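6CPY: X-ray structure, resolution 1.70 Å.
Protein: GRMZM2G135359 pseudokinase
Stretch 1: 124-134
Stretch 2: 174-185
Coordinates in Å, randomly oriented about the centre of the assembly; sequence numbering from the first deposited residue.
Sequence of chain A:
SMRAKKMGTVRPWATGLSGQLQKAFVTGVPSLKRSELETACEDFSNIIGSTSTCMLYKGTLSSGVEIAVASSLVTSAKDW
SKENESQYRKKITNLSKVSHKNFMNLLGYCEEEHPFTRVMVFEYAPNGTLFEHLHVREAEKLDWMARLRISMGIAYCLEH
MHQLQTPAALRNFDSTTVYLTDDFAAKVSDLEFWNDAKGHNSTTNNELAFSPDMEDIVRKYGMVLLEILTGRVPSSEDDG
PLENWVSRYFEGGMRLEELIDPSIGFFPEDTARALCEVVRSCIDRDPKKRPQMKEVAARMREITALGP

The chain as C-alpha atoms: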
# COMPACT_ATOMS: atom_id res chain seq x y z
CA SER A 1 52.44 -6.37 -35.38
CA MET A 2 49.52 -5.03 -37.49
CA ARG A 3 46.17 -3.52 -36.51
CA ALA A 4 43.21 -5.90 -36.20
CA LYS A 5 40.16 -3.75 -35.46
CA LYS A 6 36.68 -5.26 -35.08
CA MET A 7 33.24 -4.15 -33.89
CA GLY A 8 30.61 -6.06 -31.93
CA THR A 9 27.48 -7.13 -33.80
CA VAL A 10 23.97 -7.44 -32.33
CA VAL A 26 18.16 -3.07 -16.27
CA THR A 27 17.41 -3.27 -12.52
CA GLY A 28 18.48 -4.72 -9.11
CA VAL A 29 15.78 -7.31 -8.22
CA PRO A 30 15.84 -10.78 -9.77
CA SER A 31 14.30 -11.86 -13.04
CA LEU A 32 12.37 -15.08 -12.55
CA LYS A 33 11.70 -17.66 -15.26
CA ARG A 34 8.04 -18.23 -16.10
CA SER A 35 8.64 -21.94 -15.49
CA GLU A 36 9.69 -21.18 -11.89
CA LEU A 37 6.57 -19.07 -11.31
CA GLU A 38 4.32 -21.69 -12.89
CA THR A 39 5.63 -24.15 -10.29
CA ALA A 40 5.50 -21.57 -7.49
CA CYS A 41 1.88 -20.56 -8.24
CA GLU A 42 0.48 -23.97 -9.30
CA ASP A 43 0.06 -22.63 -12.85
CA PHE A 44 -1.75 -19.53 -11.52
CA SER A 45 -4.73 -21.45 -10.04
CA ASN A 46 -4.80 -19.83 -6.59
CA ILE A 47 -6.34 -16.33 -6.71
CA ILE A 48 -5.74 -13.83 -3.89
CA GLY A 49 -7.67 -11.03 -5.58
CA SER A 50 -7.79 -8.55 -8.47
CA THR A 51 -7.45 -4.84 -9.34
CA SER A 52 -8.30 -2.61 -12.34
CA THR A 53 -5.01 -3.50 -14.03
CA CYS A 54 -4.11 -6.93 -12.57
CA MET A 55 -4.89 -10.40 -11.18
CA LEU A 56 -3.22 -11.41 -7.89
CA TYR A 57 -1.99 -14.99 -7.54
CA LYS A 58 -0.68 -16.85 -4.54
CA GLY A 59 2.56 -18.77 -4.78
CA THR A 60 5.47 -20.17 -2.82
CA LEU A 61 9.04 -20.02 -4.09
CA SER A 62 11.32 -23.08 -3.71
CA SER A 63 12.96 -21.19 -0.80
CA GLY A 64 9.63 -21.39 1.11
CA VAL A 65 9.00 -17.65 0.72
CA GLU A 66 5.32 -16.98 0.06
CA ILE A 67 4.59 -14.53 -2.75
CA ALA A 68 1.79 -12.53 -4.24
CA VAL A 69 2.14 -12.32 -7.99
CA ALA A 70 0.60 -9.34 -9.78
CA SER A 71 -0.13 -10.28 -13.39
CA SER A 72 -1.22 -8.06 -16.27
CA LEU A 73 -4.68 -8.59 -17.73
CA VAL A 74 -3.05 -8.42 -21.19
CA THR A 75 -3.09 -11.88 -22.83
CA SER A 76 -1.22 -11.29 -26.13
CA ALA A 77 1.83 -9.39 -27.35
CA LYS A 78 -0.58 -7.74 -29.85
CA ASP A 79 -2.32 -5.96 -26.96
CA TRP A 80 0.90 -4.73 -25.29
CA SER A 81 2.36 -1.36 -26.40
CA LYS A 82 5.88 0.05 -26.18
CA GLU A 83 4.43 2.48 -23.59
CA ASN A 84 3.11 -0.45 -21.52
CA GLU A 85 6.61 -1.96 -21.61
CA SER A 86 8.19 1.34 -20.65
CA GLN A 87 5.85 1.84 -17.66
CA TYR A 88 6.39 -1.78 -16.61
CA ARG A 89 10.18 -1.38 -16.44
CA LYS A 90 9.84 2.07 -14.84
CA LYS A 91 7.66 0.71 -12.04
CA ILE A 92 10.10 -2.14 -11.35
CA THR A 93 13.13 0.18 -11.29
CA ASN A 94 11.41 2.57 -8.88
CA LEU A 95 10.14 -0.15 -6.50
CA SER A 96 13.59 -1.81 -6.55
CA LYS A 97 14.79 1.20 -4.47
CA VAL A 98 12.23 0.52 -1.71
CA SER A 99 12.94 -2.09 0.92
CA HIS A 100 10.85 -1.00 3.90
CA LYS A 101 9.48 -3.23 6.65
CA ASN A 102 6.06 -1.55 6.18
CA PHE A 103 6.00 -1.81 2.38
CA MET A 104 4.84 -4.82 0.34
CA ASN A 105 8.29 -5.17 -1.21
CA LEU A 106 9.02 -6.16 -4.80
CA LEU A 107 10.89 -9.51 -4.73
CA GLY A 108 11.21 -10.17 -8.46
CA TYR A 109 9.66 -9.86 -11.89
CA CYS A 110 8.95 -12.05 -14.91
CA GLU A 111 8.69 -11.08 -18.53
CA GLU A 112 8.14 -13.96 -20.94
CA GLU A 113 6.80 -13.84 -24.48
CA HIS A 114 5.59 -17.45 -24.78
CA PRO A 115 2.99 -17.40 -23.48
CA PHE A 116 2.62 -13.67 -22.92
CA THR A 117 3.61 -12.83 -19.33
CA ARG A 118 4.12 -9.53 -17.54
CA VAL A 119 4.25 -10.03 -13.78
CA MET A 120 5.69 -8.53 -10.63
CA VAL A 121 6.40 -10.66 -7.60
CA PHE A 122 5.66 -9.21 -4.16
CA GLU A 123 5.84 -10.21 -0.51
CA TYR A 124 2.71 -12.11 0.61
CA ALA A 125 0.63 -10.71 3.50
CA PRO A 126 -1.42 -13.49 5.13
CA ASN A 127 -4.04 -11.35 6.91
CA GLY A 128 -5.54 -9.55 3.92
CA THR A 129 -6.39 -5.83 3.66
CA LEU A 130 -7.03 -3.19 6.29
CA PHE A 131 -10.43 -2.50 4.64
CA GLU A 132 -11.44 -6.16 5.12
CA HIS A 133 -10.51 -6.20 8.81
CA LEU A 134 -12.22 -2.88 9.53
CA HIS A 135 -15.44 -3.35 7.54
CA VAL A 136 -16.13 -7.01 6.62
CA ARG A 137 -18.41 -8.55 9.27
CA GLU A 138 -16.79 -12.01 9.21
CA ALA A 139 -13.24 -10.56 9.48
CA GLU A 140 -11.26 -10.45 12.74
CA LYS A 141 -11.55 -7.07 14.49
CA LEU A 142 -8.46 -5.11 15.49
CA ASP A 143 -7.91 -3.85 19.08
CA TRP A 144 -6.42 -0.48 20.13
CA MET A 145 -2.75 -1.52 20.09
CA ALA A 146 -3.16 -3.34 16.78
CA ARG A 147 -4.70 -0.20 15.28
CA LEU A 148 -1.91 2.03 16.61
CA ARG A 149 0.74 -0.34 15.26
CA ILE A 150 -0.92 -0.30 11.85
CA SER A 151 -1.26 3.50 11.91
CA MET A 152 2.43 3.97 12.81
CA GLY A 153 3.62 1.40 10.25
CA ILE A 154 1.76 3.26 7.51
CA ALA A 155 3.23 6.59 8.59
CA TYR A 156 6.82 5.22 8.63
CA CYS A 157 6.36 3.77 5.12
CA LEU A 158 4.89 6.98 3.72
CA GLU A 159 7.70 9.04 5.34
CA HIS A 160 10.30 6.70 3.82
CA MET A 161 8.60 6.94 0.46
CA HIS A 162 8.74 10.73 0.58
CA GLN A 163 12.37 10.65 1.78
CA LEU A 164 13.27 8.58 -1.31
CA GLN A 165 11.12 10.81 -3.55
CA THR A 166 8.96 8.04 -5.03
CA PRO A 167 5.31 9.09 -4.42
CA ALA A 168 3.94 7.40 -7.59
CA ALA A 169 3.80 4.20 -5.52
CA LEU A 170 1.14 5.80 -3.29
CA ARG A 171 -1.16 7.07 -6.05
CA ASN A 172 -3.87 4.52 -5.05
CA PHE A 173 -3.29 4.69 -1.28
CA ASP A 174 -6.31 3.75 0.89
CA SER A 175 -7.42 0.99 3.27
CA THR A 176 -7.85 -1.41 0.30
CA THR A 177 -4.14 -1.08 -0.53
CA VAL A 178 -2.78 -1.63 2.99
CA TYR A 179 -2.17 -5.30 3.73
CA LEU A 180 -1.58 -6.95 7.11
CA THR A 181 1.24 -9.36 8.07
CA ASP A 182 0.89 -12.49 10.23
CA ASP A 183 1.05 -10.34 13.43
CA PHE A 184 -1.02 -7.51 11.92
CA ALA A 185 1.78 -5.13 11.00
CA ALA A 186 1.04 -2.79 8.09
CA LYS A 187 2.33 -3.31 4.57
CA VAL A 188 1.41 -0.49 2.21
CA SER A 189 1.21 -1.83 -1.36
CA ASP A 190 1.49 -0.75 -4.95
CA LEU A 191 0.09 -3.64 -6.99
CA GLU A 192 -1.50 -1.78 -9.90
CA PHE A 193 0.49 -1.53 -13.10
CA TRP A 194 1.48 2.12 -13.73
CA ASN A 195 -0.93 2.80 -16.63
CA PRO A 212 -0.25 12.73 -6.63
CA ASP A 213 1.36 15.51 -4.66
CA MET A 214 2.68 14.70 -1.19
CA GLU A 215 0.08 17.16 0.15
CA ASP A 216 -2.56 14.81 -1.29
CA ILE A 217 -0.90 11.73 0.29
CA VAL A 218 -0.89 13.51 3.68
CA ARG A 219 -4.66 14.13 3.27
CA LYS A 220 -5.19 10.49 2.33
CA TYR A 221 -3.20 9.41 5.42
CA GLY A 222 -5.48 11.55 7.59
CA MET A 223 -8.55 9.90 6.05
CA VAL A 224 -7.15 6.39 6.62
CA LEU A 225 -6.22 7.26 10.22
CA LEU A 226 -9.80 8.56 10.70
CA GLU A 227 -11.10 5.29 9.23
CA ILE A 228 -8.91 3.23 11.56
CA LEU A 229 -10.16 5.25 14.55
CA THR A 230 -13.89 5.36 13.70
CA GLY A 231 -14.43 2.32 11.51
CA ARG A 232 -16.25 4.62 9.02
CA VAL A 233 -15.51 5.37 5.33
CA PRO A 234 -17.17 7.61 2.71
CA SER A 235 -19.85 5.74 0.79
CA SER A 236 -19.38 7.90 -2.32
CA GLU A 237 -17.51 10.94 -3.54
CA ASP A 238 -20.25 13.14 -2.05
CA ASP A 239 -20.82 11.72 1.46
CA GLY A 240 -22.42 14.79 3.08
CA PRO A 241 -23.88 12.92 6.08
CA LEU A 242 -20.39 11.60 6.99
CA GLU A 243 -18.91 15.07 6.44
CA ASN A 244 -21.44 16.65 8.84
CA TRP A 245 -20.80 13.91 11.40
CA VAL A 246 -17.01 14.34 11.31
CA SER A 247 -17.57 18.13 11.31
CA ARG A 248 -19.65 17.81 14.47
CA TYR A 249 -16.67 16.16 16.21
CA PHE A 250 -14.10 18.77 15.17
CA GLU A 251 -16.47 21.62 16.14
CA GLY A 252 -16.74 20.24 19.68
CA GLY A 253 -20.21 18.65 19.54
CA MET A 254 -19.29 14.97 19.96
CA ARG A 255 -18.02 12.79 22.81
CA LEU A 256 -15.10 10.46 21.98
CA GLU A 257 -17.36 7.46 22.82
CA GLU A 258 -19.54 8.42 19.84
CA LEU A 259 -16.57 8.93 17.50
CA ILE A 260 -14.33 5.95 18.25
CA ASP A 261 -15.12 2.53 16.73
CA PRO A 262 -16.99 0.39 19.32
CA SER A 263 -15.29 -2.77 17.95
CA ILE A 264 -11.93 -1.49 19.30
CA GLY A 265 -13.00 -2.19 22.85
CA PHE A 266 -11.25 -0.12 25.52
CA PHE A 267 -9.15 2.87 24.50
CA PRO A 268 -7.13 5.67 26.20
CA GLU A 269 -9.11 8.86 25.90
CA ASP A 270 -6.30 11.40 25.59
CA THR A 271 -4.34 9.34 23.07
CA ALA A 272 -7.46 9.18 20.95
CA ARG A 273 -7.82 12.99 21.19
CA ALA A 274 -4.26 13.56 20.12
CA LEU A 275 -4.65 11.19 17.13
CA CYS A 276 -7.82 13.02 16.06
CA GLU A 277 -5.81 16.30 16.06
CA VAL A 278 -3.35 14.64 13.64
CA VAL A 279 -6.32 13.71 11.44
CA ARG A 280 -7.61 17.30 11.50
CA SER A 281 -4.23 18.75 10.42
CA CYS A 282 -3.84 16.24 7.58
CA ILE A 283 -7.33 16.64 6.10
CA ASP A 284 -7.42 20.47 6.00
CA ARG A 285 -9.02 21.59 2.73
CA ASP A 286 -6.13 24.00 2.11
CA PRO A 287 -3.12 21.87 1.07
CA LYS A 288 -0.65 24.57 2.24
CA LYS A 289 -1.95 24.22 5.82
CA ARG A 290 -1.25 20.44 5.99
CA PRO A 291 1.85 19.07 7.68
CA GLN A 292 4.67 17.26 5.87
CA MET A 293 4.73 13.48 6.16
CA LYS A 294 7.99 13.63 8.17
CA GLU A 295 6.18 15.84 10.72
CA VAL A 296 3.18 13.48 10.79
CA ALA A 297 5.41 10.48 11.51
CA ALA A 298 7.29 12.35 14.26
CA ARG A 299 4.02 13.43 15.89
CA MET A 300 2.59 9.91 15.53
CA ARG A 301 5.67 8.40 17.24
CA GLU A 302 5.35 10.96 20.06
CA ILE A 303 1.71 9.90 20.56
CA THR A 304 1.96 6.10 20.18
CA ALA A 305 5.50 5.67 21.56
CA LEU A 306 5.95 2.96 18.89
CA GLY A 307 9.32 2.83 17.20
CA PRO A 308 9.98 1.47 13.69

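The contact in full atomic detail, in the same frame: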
# COMPACT_ATOMS: atom_id res chain seq x y z
N TYR A 124 4.09 -11.69 0.31
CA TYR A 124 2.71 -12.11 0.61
C TYR A 124 2.34 -11.67 2.02
O TYR A 124 3.11 -11.89 2.94
CB TYR A 124 2.60 -13.63 0.57
CG TYR A 124 1.26 -14.18 1.02
CD1 TYR A 124 0.11 -13.93 0.28
CD2 TYR A 124 1.15 -14.99 2.15
CE1 TYR A 124 -1.12 -14.43 0.68
CE2 TYR A 124 -0.07 -15.53 2.53
CZ TYR A 124 -1.20 -15.24 1.79
OH TYR A 124 -2.44 -15.73 2.15
N ALA A 125 1.15 -11.10 2.18
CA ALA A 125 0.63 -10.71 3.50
C ALA A 125 -0.54 -11.63 3.86
O ALA A 125 -1.57 -11.58 3.20
CB ALA A 125 0.17 -9.27 3.47
N PRO A 126 -0.38 -12.48 4.88
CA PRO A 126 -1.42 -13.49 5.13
C PRO A 126 -2.76 -13.00 5.65
O PRO A 126 -3.77 -13.69 5.49
CB PRO A 126 -0.76 -14.44 6.14
CG PRO A 126 0.38 -13.71 6.72
CD PRO A 126 0.81 -12.68 5.72
N ASN A 127 -2.80 -11.81 6.26
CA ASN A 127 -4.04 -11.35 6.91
C ASN A 127 -4.86 -10.34 6.11
O ASN A 127 -5.67 -9.62 6.68
CB ASN A 127 -3.72 -10.82 8.31
CG ASN A 127 -3.49 -11.94 9.30
OD1 ASN A 127 -4.26 -12.90 9.34
ND2 ASN A 127 -2.44 -11.83 10.09
N GLY A 128 -4.65 -10.29 4.80
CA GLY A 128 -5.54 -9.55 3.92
C GLY A 128 -5.38 -8.04 4.05
O GLY A 128 -4.32 -7.57 4.47
N THR A 129 -6.43 -7.30 3.69
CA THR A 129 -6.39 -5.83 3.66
C THR A 129 -6.92 -5.19 4.93
O THR A 129 -7.71 -5.79 5.68
CB THR A 129 -7.20 -5.24 2.49
OG1 THR A 129 -8.59 -5.48 2.70
CG2 THR A 129 -6.74 -5.85 1.15
N LEU A 130 -6.51 -3.96 5.16
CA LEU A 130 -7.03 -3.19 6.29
C LEU A 130 -8.55 -3.00 6.14
O LEU A 130 -9.29 -3.17 7.11
CB LEU A 130 -6.30 -1.85 6.38
CG LEU A 130 -6.76 -0.86 7.45
CD1 LEU A 130 -6.67 -1.46 8.85
CD2 LEU A 130 -5.93 0.41 7.36
N PHE A 131 -9.00 -2.68 4.93
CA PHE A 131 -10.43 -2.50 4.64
C PHE A 131 -11.25 -3.71 5.10
O PHE A 131 -12.27 -3.54 5.78
CB PHE A 131 -10.67 -2.25 3.14
CG PHE A 131 -12.12 -1.95 2.80
CD1 PHE A 131 -13.02 -2.97 2.56
CD2 PHE A 131 -12.57 -0.63 2.72
CE1 PHE A 131 -14.34 -2.69 2.26
CE2 PHE A 131 -13.88 -0.35 2.43
CZ PHE A 131 -14.77 -1.38 2.19
N GLU A 132 -10.79 -4.90 4.74
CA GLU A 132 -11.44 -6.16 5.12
C GLU A 132 -11.58 -6.30 6.63
O GLU A 132 -12.67 -6.59 7.12
CB GLU A 132 -10.67 -7.38 4.58
CG GLU A 132 -10.94 -7.66 3.11
CD GLU A 132 -9.90 -8.56 2.45
OE1 GLU A 132 -8.92 -8.99 3.12
OE2 GLU A 132 -10.05 -8.83 1.24
N HIS A 133 -10.49 -6.08 7.36
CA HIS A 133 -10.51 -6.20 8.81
C HIS A 133 -11.30 -5.14 9.53
O HIS A 133 -11.82 -5.41 10.62
CB HIS A 133 -9.09 -6.29 9.37
CG HIS A 133 -8.49 -7.65 9.22
ND1 HIS A 133 -8.71 -8.66 10.13
CD2 HIS A 133 -7.74 -8.18 8.23
CE1 HIS A 133 -8.09 -9.75 9.73
NE2 HIS A 133 -7.49 -9.49 8.58
N LEU A 134 -11.43 -3.95 8.94
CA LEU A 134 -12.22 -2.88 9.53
C LEU A 134 -13.72 -3.00 9.23
O LEU A 134 -14.54 -2.67 10.08
CB LEU A 134 -11.73 -1.51 9.05
CG LEU A 134 -10.37 -1.03 9.56
CD1 LEU A 134 -10.02 0.32 8.96
CD2 LEU A 134 -10.36 -0.94 11.09
N ASP A 174 -5.13 3.74 0.01
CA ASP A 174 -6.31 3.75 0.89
C ASP A 174 -6.34 2.44 1.68
O ASP A 174 -5.38 1.67 1.63
CB ASP A 174 -7.62 4.01 0.12
CG ASP A 174 -7.94 2.96 -0.92
OD1 ASP A 174 -7.62 1.77 -0.73
OD2 ASP A 174 -8.54 3.35 -1.94
N SER A 175 -7.40 2.19 2.44
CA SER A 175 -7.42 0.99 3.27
C SER A 175 -7.47 -0.30 2.45
O SER A 175 -7.10 -1.36 2.96
CB SER A 175 -8.55 1.04 4.32
OG SER A 175 -9.82 1.02 3.70
N THR A 176 -7.89 -0.23 1.18
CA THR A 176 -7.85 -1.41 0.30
C THR A 176 -6.44 -1.76 -0.20
O THR A 176 -6.21 -2.88 -0.68
CB THR A 176 -8.79 -1.30 -0.93
OG1 THR A 176 -8.30 -0.34 -1.86
CG2 THR A 176 -10.21 -0.94 -0.51
N THR A 177 -5.50 -0.84 -0.07
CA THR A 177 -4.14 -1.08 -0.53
C THR A 177 -3.13 -1.28 0.59
O THR A 177 -1.94 -1.43 0.32
CB THR A 177 -3.66 0.01 -1.50
OG1 THR A 177 -3.48 1.25 -0.81
CG2 THR A 177 -4.68 0.17 -2.60
N VAL A 178 -3.61 -1.28 1.84
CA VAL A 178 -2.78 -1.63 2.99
C VAL A 178 -3.09 -3.06 3.38
O VAL A 178 -4.24 -3.40 3.69
CB VAL A 178 -3.08 -0.72 4.20
CG1 VAL A 178 -2.23 -1.14 5.39
CG2 VAL A 178 -2.83 0.73 3.84
N TYR A 179 -2.06 -3.90 3.34
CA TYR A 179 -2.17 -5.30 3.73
C TYR A 179 -1.59 -5.51 5.13
O TYR A 179 -0.86 -4.66 5.65
CB TYR A 179 -1.46 -6.19 2.70
CG TYR A 179 -2.22 -6.28 1.40
CD1 TYR A 179 -2.16 -5.26 0.46
CD2 TYR A 179 -3.04 -7.37 1.12
CE1 TYR A 179 -2.87 -5.33 -0.73
CE2 TYR A 179 -3.75 -7.46 -0.06
CZ TYR A 179 -3.67 -6.44 -0.98
OH TYR A 179 -4.39 -6.53 -2.16
N LEU A 180 -1.94 -6.64 5.73
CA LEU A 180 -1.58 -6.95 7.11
C LEU A 180 -0.78 -8.25 7.18
O LEU A 180 -1.20 -9.27 6.63
CB LEU A 180 -2.85 -7.08 7.94
CG LEU A 180 -3.76 -5.85 7.93
CD1 LEU A 180 -5.01 -6.08 8.76
CD2 LEU A 180 -3.01 -4.63 8.45
N THR A 181 0.35 -8.20 7.88
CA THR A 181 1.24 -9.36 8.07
C THR A 181 0.66 -10.33 9.09
O THR A 181 -0.39 -10.07 9.67
CB THR A 181 2.64 -8.94 8.57
OG1 THR A 181 2.54 -8.45 9.92
CG2 THR A 181 3.26 -7.89 7.68
N ASP A 182 1.35 -11.45 9.30
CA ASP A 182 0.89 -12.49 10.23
C ASP A 182 0.66 -12.03 11.68
O ASP A 182 -0.13 -12.65 12.40
CB ASP A 182 1.83 -13.71 10.20
CG ASP A 182 3.27 -13.38 10.57
OD1 ASP A 182 3.59 -12.19 10.81
OD2 ASP A 182 4.09 -14.33 10.60
N ASP A 183 1.34 -10.96 12.12
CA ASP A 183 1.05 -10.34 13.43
C ASP A 183 0.46 -8.92 13.30
O ASP A 183 0.62 -8.06 14.19
CB ASP A 183 2.27 -10.37 14.36
CG ASP A 183 3.46 -9.62 13.80
OD1 ASP A 183 3.30 -8.87 12.82
OD2 ASP A 183 4.56 -9.80 14.37
N PHE A 184 -0.24 -8.72 12.19
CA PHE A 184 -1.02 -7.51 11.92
C PHE A 184 -0.21 -6.23 11.83
O PHE A 184 -0.70 -5.16 12.18
CB PHE A 184 -2.18 -7.41 12.91
CG PHE A 184 -3.14 -8.54 12.80
CD1 PHE A 184 -4.18 -8.49 11.89
CD2 PHE A 184 -2.95 -9.70 13.54
CE1 PHE A 184 -5.06 -9.55 11.75
CE2 PHE A 184 -3.82 -10.78 13.40
CZ PHE A 184 -4.88 -10.69 12.51
N ALA A 185 1.03 -6.32 11.37
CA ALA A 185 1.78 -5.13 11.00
C ALA A 185 1.31 -4.66 9.62
O ALA A 185 0.84 -5.46 8.80
CB ALA A 185 3.27 -5.40 10.99

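Segments far apart in sequence are often joined largely through their backbones, with side chains packing around those bonds and sometimes adding to them; the contact between residues 124-134 and 174-185 of this pseudokinase is a compact example. Tyr 124 stays clear of the second stretch, and the contact begins at Ala 125, whose CB points toward it and lies 3.6 Å from Tyr 179 CB, a small apolar pairing. Ala 125 also opens a type I turn that ends at Gly 128. Within this turn Pro 126, which has no amide hydrogen to donate, makes only van der Waals contact, its CG 3.8 Å from Asp 182 CB.

Asn 127 bonds twice across the contact. Its backbone N donates to Leu 180 O (3.0 Å), and its side-chain ND2 donates to Thr 181 O (2.7 Å), while the same amide nitrogen sits over one face of the Phe 184 ring, 3.6 Å from CZ. Gly 128 returns the backbone exchange: Leu 180 N donates to Gly 128 O at 2.8 Å. Its positive phi suits glycine, and a CB here would clash with Glu 132 OE1.

Thr 129 forms a single beta bridge with Tyr 179, flanked by the Leu 180 N to Gly 128 O bond and by Leu 130 N to Val 178 O (2.8 Å). Thr 129 CG2 rests over one face of the Tyr 179 ring, 3.9 Å from its centroid, a CH-pi contact, while Thr 129 OG1 caps the helix by accepting from Glu 132 N (3.1 Å). Bridge thus passes directly into helix, whose first amides have no helical acceptor behind them and bond across the contact instead: Leu 130 N serves Val 178, and Phe 131 N donates to Ser 175 O (3.0 Å). Leu 130 CB also packs 4.0 Å from Val 178 CB. One turn along, His 133 presents a ring face to the edge of Phe 184, the planes nearly perpendicular at 89°, and His 133 CD2 lies 3.5 Å from Leu 180 CD1.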